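Alpha-glucosidase ([Eubacterium] rectale, PDB 6PNR) binds a sulfonated aza-sugar inhibitor and, as a family 31 sulfoquinovosidase, probably hydrolyses alpha-linked sulfoquinovosides. Local coordinates at residues A389-Y394 / F439-G444. Sequence-based numbering, arbitrary orientation.
Sequences ADFGEY and FMRAGG. With 9VH ([(3~{S},4~{R},5~{R})-4,5-bis(oxidanyl)piperidin-3-yl]methanesulfonic acid), chain C.
R441 lays its guanidinium among D390, F391 and E393, and each of the three meets it differently. Its CG sits between the backbone N and the carbonyl carbon (chi1 66°), and from there the chain runs extended to NE, carrying the charged end across to 389-394. E393 crosses it at about a right angle: NE donates to the syn side of OE2 at 2.8 Å in a salt bridge whose N-H...O angle is bent (139°), the oxygen standing somewhat out of the guanidinium plane, while the bond from NH2 to OE1 is weak at 3.4 Å. With its chain bent at chi2 (87°), E393 presents its carboxylate to NE and NH2, and N166 holds OE2 as well. D390 OD1 lies 3.2 Å from NE but over a face of the guanidinium, a salt bridge of charges alone. Over one face of the F391 ring stands CZ of R441, 4.4 Å from the centroid, a cation-pi contact with the two planes well inclined.

The segments begin on neighbouring parallel strands of the TIM barrel, 386-389 and 437-439, where A389 N donates to F439 O, and continue as loops. The loops line the inhibitor pocket: F391 CE2 packs 3.6 Å from C3 of the piperidine ring, and R441 NH1 comes within 3.3 Å of its N1. Y318 OH is hydrogen-bonded to D390 OD2. An alanine in place of R441 would probably leave the carboxylates of D390 and E393 without their shared counter-charge and the F391 face without its cation.

The alanine methyls pack close, A442 CB against F391 O at 3.5 Å and A389 CB against M440 CG at 4.0 Å. G392 suits its place because a side chain would run into the carbonyl before it and crowd A442 CB. A water donates to the carbonyl oxygens of A389 and F391 and accepts from A442 N, satisfying three backbone groups at once.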
# COMPACT_ATOMS: atom_id res chain seq x y z
N ALA A 389 1.95 13.94 29.73
CA ALA A 389 1.77 15.11 28.85
C ALA A 389 1.64 14.57 27.43
O ALA A 389 2.64 14.38 26.73
CB ALA A 389 2.93 16.10 29.00
N ASP A 390 0.40 14.35 27.01
CA ASP A 390 0.07 13.43 25.95
C ASP A 390 -0.11 14.16 24.62
O ASP A 390 -0.19 15.38 24.55
CB ASP A 390 -1.21 12.69 26.35
CG ASP A 390 -1.45 11.44 25.54
OD1 ASP A 390 -0.57 10.98 24.77
OD2 ASP A 390 -2.56 10.92 25.70
N PHE A 391 -0.18 13.36 23.56
CA PHE A 391 -0.50 13.81 22.21
C PHE A 391 0.48 14.85 21.69
O PHE A 391 1.62 14.94 22.16
CB PHE A 391 -1.93 14.33 22.15
CG PHE A 391 -2.98 13.24 22.19
CD1 PHE A 391 -3.37 12.59 21.03
CD2 PHE A 391 -3.58 12.88 23.39
CE1 PHE A 391 -4.36 11.59 21.06
CE2 PHE A 391 -4.56 11.88 23.43
CZ PHE A 391 -4.94 11.23 22.27
N GLY A 392 0.04 15.64 20.71
CA GLY A 392 0.91 16.53 19.96
C GLY A 392 1.05 16.18 18.49
O GLY A 392 1.73 16.92 17.77
N GLU A 393 0.42 15.10 18.02
CA GLU A 393 0.61 14.59 16.66
C GLU A 393 -0.52 14.96 15.70
O GLU A 393 -0.44 14.61 14.52
CB GLU A 393 0.73 13.06 16.65
CG GLU A 393 1.59 12.45 17.75
CD GLU A 393 0.81 12.20 19.03
OE1 GLU A 393 -0.33 12.70 19.14
OE2 GLU A 393 1.33 11.49 19.92
N TYR A 394 -1.58 15.62 16.18
CA TYR A 394 -2.84 15.66 15.44
C TYR A 394 -3.07 16.98 14.71
O TYR A 394 -4.23 17.30 14.42
CB TYR A 394 -4.02 15.43 16.38
CG TYR A 394 -4.39 14.00 16.70
CD1 TYR A 394 -3.50 13.16 17.33
CD2 TYR A 394 -5.66 13.51 16.42
CE1 TYR A 394 -3.84 11.86 17.65
CE2 TYR A 394 -6.02 12.22 16.75
CZ TYR A 394 -5.10 11.40 17.36
OH TYR A 394 -5.42 10.10 17.69
N PHE A 439 5.76 13.08 31.38
CA PHE A 439 6.28 12.18 30.36
C PHE A 439 5.47 12.33 29.09
O PHE A 439 4.24 12.43 29.13
CB PHE A 439 6.32 10.71 30.85
CG PHE A 439 5.18 10.32 31.77
CD1 PHE A 439 5.20 10.64 33.12
CD2 PHE A 439 4.11 9.57 31.28
CE1 PHE A 439 4.16 10.26 33.96
CE2 PHE A 439 3.06 9.18 32.11
CZ PHE A 439 3.08 9.52 33.43
N MET A 440 6.17 12.36 27.96
CA MET A 440 5.59 12.59 26.65
C MET A 440 5.85 11.41 25.73
O MET A 440 6.87 10.72 25.84
CB MET A 440 6.15 13.87 26.02
CG MET A 440 6.17 15.07 26.98
SD MET A 440 6.70 16.56 26.14
CE MET A 440 5.39 16.79 24.93
N ARG A 441 4.92 11.16 24.81
CA ARG A 441 5.13 10.17 23.77
C ARG A 441 5.51 10.79 22.43
O ARG A 441 6.18 10.13 21.63
CB ARG A 441 3.87 9.30 23.59
CG ARG A 441 2.67 10.07 23.05
CD ARG A 441 1.43 9.17 22.83
NE ARG A 441 0.45 9.82 21.97
CZ ARG A 441 -0.74 9.30 21.64
NH1 ARG A 441 -1.10 8.11 22.09
NH2 ARG A 441 -1.55 9.97 20.84
N ALA A 442 5.10 12.02 22.15
CA ALA A 442 5.47 12.70 20.92
C ALA A 442 6.69 13.59 21.14
O ALA A 442 7.01 14.00 22.26
CB ALA A 442 4.31 13.55 20.39
N GLY A 443 7.38 13.89 20.04
CA GLY A 443 8.54 14.76 20.17
C GLY A 443 9.08 15.18 18.82
O GLY A 443 8.54 14.84 17.77
N GLY A 444 10.17 15.93 18.89
CA GLY A 444 10.85 16.46 17.72
C GLY A 444 12.19 16.99 18.16
O GLY A 444 12.59 16.83 19.32
O1 9VH C . -8.20 7.85 26.05
S1 9VH C . -7.57 9.16 26.12
O2 9VH C . -7.21 9.61 24.80
O3 9VH C . -8.36 10.09 26.88
C1 9VH C . -6.07 8.88 27.03
C2 9VH C . -5.05 7.98 26.32
C3 9VH C . -4.41 8.77 25.20
N1 9VH C . -3.21 8.22 24.58
C4 9VH C . -2.21 7.82 25.57
C5 9VH C . -2.81 6.84 26.56
O4 9VH C . -1.80 6.48 27.50
C6 9VH C . -3.98 7.50 27.29
O5 9VH C . -4.55 6.59 28.24
O HOH W 1 3.22 13.64 24.16